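Local coordinates for protein probable glucarate dehydratase (Mycobacterium smegmatis str. MC2 155, PDB 3VDG) that probably catalyses the metal-dependent dehydration of an acid sugar such as glucarate, as a member of the enolase superfamily, at residues A[174-178]-A[188-193]; A[185-189]-A[200-204]; A[136-141]-A[321-325]. All coordinates share one frame; numbering follows the deposited sequence.

Interaction 1 (A[174-178]-A[188-193]); sequences FYKWA and WGAALD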
loop_
_atom_site.group_PDB
_atom_site.type_symbol
_atom_site.label_atom_id
_atom_site.label_comp_id
_atom_site.label_asym_id
_atom_site.label_seq_id
_atom_site.Cartn_x
_atom_site.Cartn_y
_atom_site.Cartn_z
ATOM N N PHE A 174 -28.192 11.029 -14.811
ATOM C CA PHE A 174 -28.729 12.018 -13.880
ATOM C C PHE A 174 -30.123 12.448 -14.348
ATOM O O PHE A 174 -30.362 12.640 -15.534
ATOM C CB PHE A 174 -27.891 13.294 -13.920
ATOM C CG PHE A 174 -26.561 13.195 -13.213
ATOM C CD1 PHE A 174 -25.461 12.622 -13.849
ATOM C CD2 PHE A 174 -26.400 13.731 -11.946
ATOM C CE1 PHE A 174 -24.232 12.564 -13.217
ATOM C CE2 PHE A 174 -25.167 13.681 -11.301
ATOM C CZ PHE A 174 -24.079 13.092 -11.947
ATOM N N TYR A 175 -31.035 12.624 -13.409
ATOM C CA TYR A 175 -32.198 13.469 -13.687
ATOM C C TYR A 175 -31.647 14.859 -13.999
ATOM O O TYR A 175 -30.672 15.294 -13.366
ATOM C CB TYR A 175 -33.086 13.511 -12.436
ATOM C CG TYR A 175 -33.699 12.162 -12.120
ATOM C CD1 TYR A 175 -34.726 11.643 -12.905
ATOM C CD2 TYR A 175 -33.218 11.387 -11.075
ATOM C CE1 TYR A 175 -35.291 10.403 -12.626
ATOM C CE2 TYR A 175 -33.773 10.152 -10.781
ATOM C CZ TYR A 175 -34.814 9.667 -11.561
ATOM O OH TYR A 175 -35.380 8.446 -11.268
ATOM N N LYS A 176 -32.236 15.558 -14.971
ATOM C CA LYS A 176 -31.746 16.882 -15.341
ATOM C C LYS A 176 -32.863 17.726 -15.958
ATOM O O LYS A 176 -33.766 17.191 -16.609
ATOM C CB LYS A 176 -30.568 16.780 -16.347
ATOM C CG LYS A 176 -30.943 16.158 -17.689
ATOM C CD LYS A 176 -29.747 15.956 -18.633
ATOM C CE LYS A 176 -29.130 17.270 -19.075
ATOM N NZ LYS A 176 -30.110 18.151 -19.782
ATOM N N TRP A 177 -32.789 19.035 -15.769
ATOM C CA TRP A 177 -33.620 19.955 -16.545
ATOM C C TRP A 177 -33.156 19.985 -17.967
ATOM O O TRP A 177 -32.079 19.489 -18.274
ATOM C CB TRP A 177 -33.496 21.361 -16.012
ATOM C CG TRP A 177 -33.903 21.553 -14.575
ATOM C CD1 TRP A 177 -34.812 20.802 -13.824
ATOM C CD2 TRP A 177 -33.439 22.605 -13.679
ATOM N NE1 TRP A 177 -34.918 21.310 -12.553
ATOM C CE2 TRP A 177 -34.121 22.397 -12.407
ATOM C CE3 TRP A 177 -32.543 23.657 -13.799
ATOM C CZ2 TRP A 177 -33.896 23.214 -11.320
ATOM C CZ3 TRP A 177 -32.328 24.478 -12.692
ATOM C CH2 TRP A 177 -32.992 24.257 -11.481
ATOM N N ALA A 178 -33.951 20.587 -18.851
ATOM C CA ALA A 178 -33.606 20.657 -20.262
ATOM C C ALA A 178 -32.481 21.658 -20.490
ATOM O O ALA A 178 -31.685 21.512 -21.415
ATOM C CB ALA A 178 -34.832 21.054 -21.088
ATOM N N TRP A 188 -29.208 16.853 -24.774
ATOM C CA TRP A 188 -29.685 15.693 -24.022
ATOM C C TRP A 188 -31.173 15.746 -23.815
ATOM O O TRP A 188 -31.849 14.720 -23.824
ATOM C CB TRP A 188 -29.004 15.635 -22.650
ATOM C CG TRP A 188 -27.519 15.331 -22.716
ATOM C CD1 TRP A 188 -26.456 16.237 -22.708
ATOM C CD2 TRP A 188 -26.896 14.008 -22.810
ATOM N NE1 TRP A 188 -25.254 15.578 -22.795
ATOM C CE2 TRP A 188 -25.447 14.238 -22.859
ATOM C CE3 TRP A 188 -27.376 12.701 -22.856
ATOM C CZ2 TRP A 188 -24.543 13.192 -22.951
ATOM C CZ3 TRP A 188 -26.450 11.652 -22.929
ATOM C CH2 TRP A 188 -25.070 11.895 -22.984
ATOM N N GLY A 189 -31.697 16.945 -23.589
ATOM C CA GLY A 189 -33.089 17.088 -23.189
ATOM C C GLY A 189 -33.224 16.874 -21.694
ATOM O O GLY A 189 -32.246 16.547 -21.019
ATOM N N ALA A 190 -34.431 17.071 -21.172
ATOM C CA ALA A 190 -34.727 16.843 -19.757
ATOM C C ALA A 190 -34.832 15.350 -19.488
ATOM O O ALA A 190 -35.156 14.564 -20.382
ATOM C CB ALA A 190 -36.036 17.538 -19.365
ATOM N N ALA A 191 -34.537 14.947 -18.259
ATOM C CA ALA A 191 -34.826 13.589 -17.837
ATOM C C ALA A 191 -35.420 13.726 -16.464
ATOM O O ALA A 191 -34.714 14.080 -15.531
ATOM C CB ALA A 191 -33.556 12.738 -17.781
ATOM N N LEU A 192 -36.716 13.443 -16.336
ATOM C CA LEU A 192 -37.419 13.691 -15.085
ATOM C C LEU A 192 -38.293 12.513 -14.694
ATOM O O LEU A 192 -39.058 12.602 -13.745
ATOM C CB LEU A 192 -38.276 14.967 -15.197
ATOM C CG LEU A 192 -37.470 16.228 -15.517
ATOM C CD1 LEU A 192 -38.391 17.375 -15.945
ATOM C CD2 LEU A 192 -36.589 16.605 -14.324
ATOM N N ASP A 193 -38.161 11.405 -15.419
ATOM C CA ASP A 193 -38.956 10.206 -15.158
ATOM C C ASP A 193 -38.266 9.024 -15.834
ATOM O O ASP A 193 -37.261 9.215 -16.512
ATOM C CB ASP A 193 -40.378 10.390 -15.707
ATOM C CG ASP A 193 -40.384 10.827 -17.169
ATOM O OD1 ASP A 193 -39.428 10.506 -17.913
ATOM O OD2 ASP A 193 -41.351 11.496 -17.583
#
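Lys176 and Ala191 exchange two backbone hydrogen bonds across this contact. Lys176 N donates to Ala191 O at 2.9 Å, and Ala191 N returns a bond to Lys176 O, also at 2.9 Å. The two residues form a single antiparallel hydrogen-bonded bridge between two parts of one loop. Two CA-H...O contacts flank it. Tyr175 CA lies 3.2 Å from Ala191 O, and Ala190 CA approaches Lys176 O.

The lysine side chain adds hydrogen bonds from its ammonium group. Its CG sits between the backbone N and the carbonyl carbon (chi1 64°), and the chain then bends at chi3 and chi4. This folds NZ back onto the loop. There it donates to Gly189 O at 2.9 Å, from above the carbonyl plane, and to Trp177 O at 2.8 Å, almost straight down that carbonyl. A salt bridge to Asp186 also engages NZ, so three oxygens hold the ammonium group of a buried residue.

The remaining packing is modest. Lys176 CE passes 3.9 Å from Trp188 CB, the two side chains crossing at about a right angle. Ala178 CB meets Ala190 CB at 4.1 Å. Two further side chains meet carbonyl oxygens. The Tyr175 ring turns its edge to the 188-193 segment, with Ala191 O in its plane and 3.6 Å from CD1. Leu192 lays CD2 near Lys176 O.

Both segments lie in the connection from strand 166-174 to helix 194-208. Asp193 stands at the N-cap of that helix, and its OD1 accepts from Gly196 N. Tyr175 packs on Ile197 of the same helix and meets Phe220 edge-to-face. The contact draws two parts of the strand-to-helix loop together, and Tyr175 carries it on to Ala228 of helix 222-235.

Interaction 2 (A[185-189]-A[200-204]); sequences PDGWG and QARRM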
loop_
_atom_site.group_PDB
_atom_site.type_symbol
_atom_site.label_atom_id
_atom_site.label_comp_id
_atom_site.label_asym_id
_atom_site.label_seq_id
_atom_site.Cartn_x
_atom_site.Cartn_y
_atom_site.Cartn_z
ATOM N N PRO A 185 -31.286 25.032 -24.474
ATOM C CA PRO A 185 -31.296 23.641 -24.028
ATOM C C PRO A 185 -30.143 22.857 -24.633
ATOM O O PRO A 185 -29.756 23.111 -25.763
ATOM C CB PRO A 185 -32.638 23.098 -24.547
ATOM C CG PRO A 185 -33.156 24.114 -25.502
ATOM C CD PRO A 185 -32.566 25.428 -25.084
ATOM N N ASP A 186 -29.585 21.917 -23.880
ATOM C CA ASP A 186 -28.535 21.067 -24.408
ATOM C C ASP A 186 -29.131 19.975 -25.297
ATOM O O ASP A 186 -30.350 19.890 -25.479
ATOM C CB ASP A 186 -27.717 20.458 -23.268
ATOM C CG ASP A 186 -28.587 19.745 -22.248
ATOM O OD1 ASP A 186 -29.252 18.760 -22.626
ATOM O OD2 ASP A 186 -28.603 20.177 -21.074
ATOM N N GLY A 187 -28.270 19.133 -25.851
ATOM C CA GLY A 187 -28.731 18.119 -26.784
ATOM C C GLY A 187 -29.274 16.891 -26.105
ATOM O O GLY A 187 -29.747 15.980 -26.776
ATOM N N TRP A 188 -29.208 16.853 -24.774
ATOM C CA TRP A 188 -29.685 15.693 -24.022
ATOM C C TRP A 188 -31.173 15.746 -23.815
ATOM O O TRP A 188 -31.849 14.720 -23.824
ATOM C CB TRP A 188 -29.004 15.635 -22.650
ATOM C CG TRP A 188 -27.519 15.331 -22.716
ATOM C CD1 TRP A 188 -26.456 16.237 -22.708
ATOM C CD2 TRP A 188 -26.896 14.008 -22.810
ATOM N NE1 TRP A 188 -25.254 15.578 -22.795
ATOM C CE2 TRP A 188 -25.447 14.238 -22.859
ATOM C CE3 TRP A 188 -27.376 12.701 -22.856
ATOM C CZ2 TRP A 188 -24.543 13.192 -22.951
ATOM C CZ3 TRP A 188 -26.450 11.652 -22.929
ATOM C CH2 TRP A 188 -25.070 11.895 -22.984
ATOM N N GLY A 189 -31.697 16.945 -23.589
ATOM C CA GLY A 189 -33.089 17.088 -23.189
ATOM C C GLY A 189 -33.224 16.874 -21.694
ATOM O O GLY A 189 -32.246 16.547 -21.019
ATOM N N GLN A 200 -31.848 8.788 -21.997
ATOM C CA GLN A 200 -30.534 9.340 -21.751
ATOM C C GLN A 200 -29.500 8.215 -21.811
ATOM O O GLN A 200 -28.450 8.373 -22.422
ATOM C CB GLN A 200 -30.526 10.019 -20.392
ATOM C CG GLN A 200 -29.204 10.655 -20.015
ATOM C CD GLN A 200 -29.250 11.225 -18.602
ATOM O OE1 GLN A 200 -28.615 10.699 -17.705
ATOM N NE2 GLN A 200 -30.025 12.294 -18.402
ATOM N N ALA A 201 -29.815 7.078 -21.196
ATOM C CA ALA A 201 -28.947 5.895 -21.236
ATOM C C ALA A 201 -28.671 5.435 -22.672
ATOM O O ALA A 201 -27.541 5.105 -23.024
ATOM C CB ALA A 201 -29.560 4.755 -20.436
ATOM N N ARG A 202 -29.706 5.396 -23.502
ATOM C CA ARG A 202 -29.518 4.957 -24.887
ATOM C C ARG A 202 -28.559 5.874 -25.632
ATOM O O ARG A 202 -27.663 5.407 -26.350
ATOM C CB ARG A 202 -30.853 4.912 -25.627
ATOM C CG ARG A 202 -31.759 3.776 -25.225
ATOM C CD ARG A 202 -32.986 3.763 -26.124
ATOM N NE ARG A 202 -34.098 3.023 -25.538
ATOM C CZ ARG A 202 -34.124 1.702 -25.421
ATOM N NH1 ARG A 202 -33.091 0.981 -25.840
ATOM N NH2 ARG A 202 -35.173 1.102 -24.883
ATOM N N ARG A 203 -28.744 7.180 -25.468
ATOM C CA ARG A 203 -27.906 8.149 -26.146
ATOM C C ARG A 203 -26.459 7.991 -25.682
ATOM O O ARG A 203 -25.538 7.973 -26.487
ATOM C CB ARG A 203 -28.408 9.567 -25.871
ATOM C CG ARG A 203 -27.738 10.654 -26.701
ATOM C CD ARG A 203 -28.435 12.000 -26.511
ATOM N NE ARG A 203 -27.980 13.012 -27.468
ATOM C CZ ARG A 203 -27.001 13.890 -27.239
ATOM N NH1 ARG A 203 -26.354 13.898 -26.083
ATOM N NH2 ARG A 203 -26.664 14.771 -28.168
ATOM N N MET A 204 -26.264 7.867 -24.374
ATOM C CA MET A 204 -24.910 7.790 -23.809
ATOM C C MET A 204 -24.215 6.477 -24.183
ATOM O O MET A 204 -23.040 6.454 -24.567
ATOM C CB MET A 204 -24.978 7.941 -22.289
ATOM C CG MET A 204 -23.666 8.341 -21.647
ATOM S SD MET A 204 -23.808 8.368 -19.833
ATOM C CE MET A 204 -24.680 9.903 -19.593
HETATM O O HOH W 1 -31.517 13.656 -20.655
#
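An Asx turn within the loop that leads into helix 194-208 presents Trp188 to that helix, where Arg203 covers the indole in a cation-pi contact. Asp186 OD1 makes the turn by accepting from Trp188 N at 2.9 Å and, more distantly, from Gly189 N at 3.2 Å. Arg203 CG lies anti to the backbone N (chi1 -171°), and the chain runs extended to NE, carrying the guanidinium out over the ring. NH1 reaches down over the middle of the indole, 3.3 Å from Trp188 CD2. The guanidinium plane stands 72° from the ring plane, so one amino group points into the pi face and the groups do not stack flat. Gly187 O lies over a face of the guanidinium, 3.5 Å from Arg203 CZ.

The far end of the indole meets the helix itself. Gln200 O lies at its edge, and Trp188 CH2 is 4.0 Å from Met204 CE. A water accepts from Gln200 NE2 and donates to Gly189 O, joining helix and loop. Gln200 NE2 also binds Phe174 O.

No direct hydrogen bond crosses between the segments. The electron-rich indole face would instead be expected to help stabilise the guanidinium charge.

Interaction 3 (A[136-141]-A[321-325]); sequences FSPFEV and GGLQR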
loop_
_atom_site.group_PDB
_atom_site.type_symbol
_atom_site.label_atom_id
_atom_site.label_comp_id
_atom_site.label_asym_id
_atom_site.label_seq_id
_atom_site.Cartn_x
_atom_site.Cartn_y
_atom_site.Cartn_z
ATOM N N PHE A 136 -2.175 17.396 -1.526
ATOM C CA PHE A 136 -1.029 16.602 -1.982
ATOM C C PHE A 136 -1.341 15.908 -3.301
ATOM O O PHE A 136 -0.501 15.844 -4.201
ATOM C CB PHE A 136 -0.689 15.579 -0.882
ATOM C CG PHE A 136 0.312 14.512 -1.275
ATOM C CD1 PHE A 136 1.581 14.840 -1.740
ATOM C CD2 PHE A 136 0.002 13.162 -1.093
ATOM C CE1 PHE A 136 2.500 13.846 -2.068
ATOM C CE2 PHE A 136 0.913 12.168 -1.418
ATOM C CZ PHE A 136 2.170 12.509 -1.903
ATOM N N SER A 137 -2.561 15.394 -3.423
ATOM C CA SER A 137 -2.919 14.597 -4.590
ATOM C C SER A 137 -2.400 15.097 -5.961
ATOM O O SER A 137 -1.675 14.370 -6.648
ATOM C CB SER A 137 -4.444 14.405 -4.638
ATOM O OG SER A 137 -4.784 13.639 -5.769
ATOM N N PRO A 138 -2.791 16.320 -6.394
ATOM C CA PRO A 138 -2.360 16.743 -7.736
ATOM C C PRO A 138 -0.840 16.862 -7.889
ATOM O O PRO A 138 -0.302 16.652 -8.988
ATOM C CB PRO A 138 -2.994 18.138 -7.894
ATOM C CG PRO A 138 -3.206 18.619 -6.490
ATOM C CD PRO A 138 -3.587 17.363 -5.717
ATOM N N PHE A 139 -0.149 17.204 -6.813
ATOM C CA PHE A 139 1.311 17.268 -6.883
ATOM C C PHE A 139 1.914 15.881 -6.990
ATOM O O PHE A 139 2.898 15.674 -7.710
ATOM C CB PHE A 139 1.891 18.025 -5.695
ATOM C CG PHE A 139 1.492 19.461 -5.672
ATOM C CD1 PHE A 139 2.090 20.376 -6.538
ATOM C CD2 PHE A 139 0.487 19.895 -4.820
ATOM C CE1 PHE A 139 1.692 21.705 -6.558
ATOM C CE2 PHE A 139 0.095 21.234 -4.824
ATOM C CZ PHE A 139 0.704 22.136 -5.688
ATOM N N GLU A 140 1.315 14.924 -6.284
ATOM C CA GLU A 140 1.778 13.538 -6.357
ATOM C C GLU A 140 1.558 12.992 -7.759
ATOM O O GLU A 140 2.409 12.293 -8.304
ATOM C CB GLU A 140 1.030 12.671 -5.339
ATOM C CG GLU A 140 1.612 11.281 -5.157
ATOM C CD GLU A 140 0.854 10.187 -5.912
ATOM O OE1 GLU A 140 -0.028 10.500 -6.755
ATOM O OE2 GLU A 140 1.144 8.993 -5.657
ATOM N N VAL A 141 0.414 13.298 -8.356
ATOM C CA VAL A 141 0.135 12.793 -9.719
ATOM C C VAL A 141 1.141 13.415 -10.699
ATOM O O VAL A 141 1.710 12.721 -11.532
ATOM C CB VAL A 141 -1.316 13.093 -10.162
ATOM C CG1 VAL A 141 -1.498 12.849 -11.661
ATOM C CG2 VAL A 141 -2.308 12.210 -9.380
ATOM N N GLY A 321 -5.451 11.085 -1.736
ATOM C CA GLY A 321 -4.054 11.508 -1.625
ATOM C C GLY A 321 -3.161 11.052 -2.764
ATOM O O GLY A 321 -1.960 10.894 -2.593
ATOM N N GLY A 322 -3.730 10.850 -3.942
ATOM C CA GLY A 322 -2.898 10.547 -5.119
ATOM C C GLY A 322 -2.883 9.065 -5.447
ATOM O O GLY A 322 -3.642 8.286 -4.867
ATOM N N LEU A 323 -2.027 8.657 -6.378
ATOM C CA LEU A 323 -2.150 7.301 -6.918
ATOM C C LEU A 323 -1.561 6.206 -6.032
ATOM O O LEU A 323 -2.125 5.095 -5.914
ATOM C CB LEU A 323 -1.559 7.234 -8.333
ATOM C CG LEU A 323 -2.090 8.264 -9.355
ATOM C CD1 LEU A 323 -1.535 7.986 -10.757
ATOM C CD2 LEU A 323 -3.610 8.321 -9.422
ATOM N N GLN A 324 -0.404 6.473 -5.443
ATOM C CA GLN A 324 0.175 5.479 -4.536
ATOM C C GLN A 324 -0.706 5.250 -3.305
ATOM O O GLN A 324 -0.893 4.116 -2.862
ATOM C CB GLN A 324 1.579 5.899 -4.109
ATOM C CG GLN A 324 2.527 6.049 -5.293
ATOM C CD GLN A 324 3.771 6.834 -4.899
ATOM O OE1 GLN A 324 4.777 6.236 -4.549
ATOM N NE2 GLN A 324 3.681 8.184 -4.888
ATOM N N ARG A 325 -1.249 6.317 -2.733
ATOM C CA ARG A 325 -2.178 6.123 -1.615
ATOM C C ARG A 325 -3.482 5.432 -2.024
ATOM O O ARG A 325 -4.098 4.738 -1.205
ATOM C CB ARG A 325 -2.419 7.434 -0.869
ATOM C CG ARG A 325 -1.181 7.791 -0.034
ATOM C CD ARG A 325 -1.206 9.246 0.422
ATOM N NE ARG A 325 -2.150 9.483 1.507
ATOM C CZ ARG A 325 -1.881 9.260 2.798
ATOM N NH1 ARG A 325 -0.707 8.799 3.172
ATOM N NH2 ARG A 325 -2.796 9.506 3.720
HETATM O O HOH W 2 -0.186 8.921 -3.140
#
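Glu140 OE2 is gripped by Gln324 through both its backbone and its side chain. Gln324 NE2 donates at 2.8 Å to Glu140 OE2 on the anti side, and the oxygen lies in the amide plane. Gln324 N donates at 3.0 Å to Glu140 OE2 on the syn side, with an N-H...O angle of 170°. The two donors come from opposite faces of the carboxylate plane. The other oxygen, Glu140 OE1, takes Leu323 N at 2.7 Å, from above that plane. The glutamate chain bends at chi2 (-101°), which turns the carboxylate across the first turn of helix 323-336.

A water joins the same site. It donates to Gly321 O at 2.7 Å, accepts from Arg325 N and makes a weak bond to Glu140 OE2. Gly322, at the N-cap position and with positive phi, brings its CA within 3.3 Å of Glu140 OE1. A CB there would run into that oxygen.

Packing surrounds the polar site. Phe136 CD2 is 3.4 Å from Gly321 O, while Arg325 CD lies at the edge of the Phe136 ring. Val141 CG2 packs on Leu323 CG at 4.0 Å.

Further polar bonds lead outward. Ser137 OG is bonded to His317 O, and Arg325 forms a salt bridge with Asp133. Gln324 OE1 accepts a hydrogen bond from Arg327 of the second subunit, so the Gln324 amide joins this site to the dimer interface.

A glutamate from helix 131-151 thus meets the backbone N-H groups of the first turn of another helix. Those N-H groups and the helix dipole would be expected to stabilise its negative charge in this buried setting.

How the interactions relate
Interactions 1 and 2 are neighbours, with centres 8 Å apart, and share Trp188 and Gly189. They also touch where Ala191 CB packs on Gln200 NE2. Together they fix the connection between strand 166-174 and helix 194-208 in the barrel domain of this enolase-superfamily protein. Interaction 3 lies on the opposite side of the chain's centre, its centre about 35 Å from that of interaction 1 and 34 Å from that of interaction 2. It joins helix 131-151, before the barrel strands, to helix 323-336, late among them. Along the chain it encloses both others: local contacts shape one barrel connection, while a long-range contact ties distant helices.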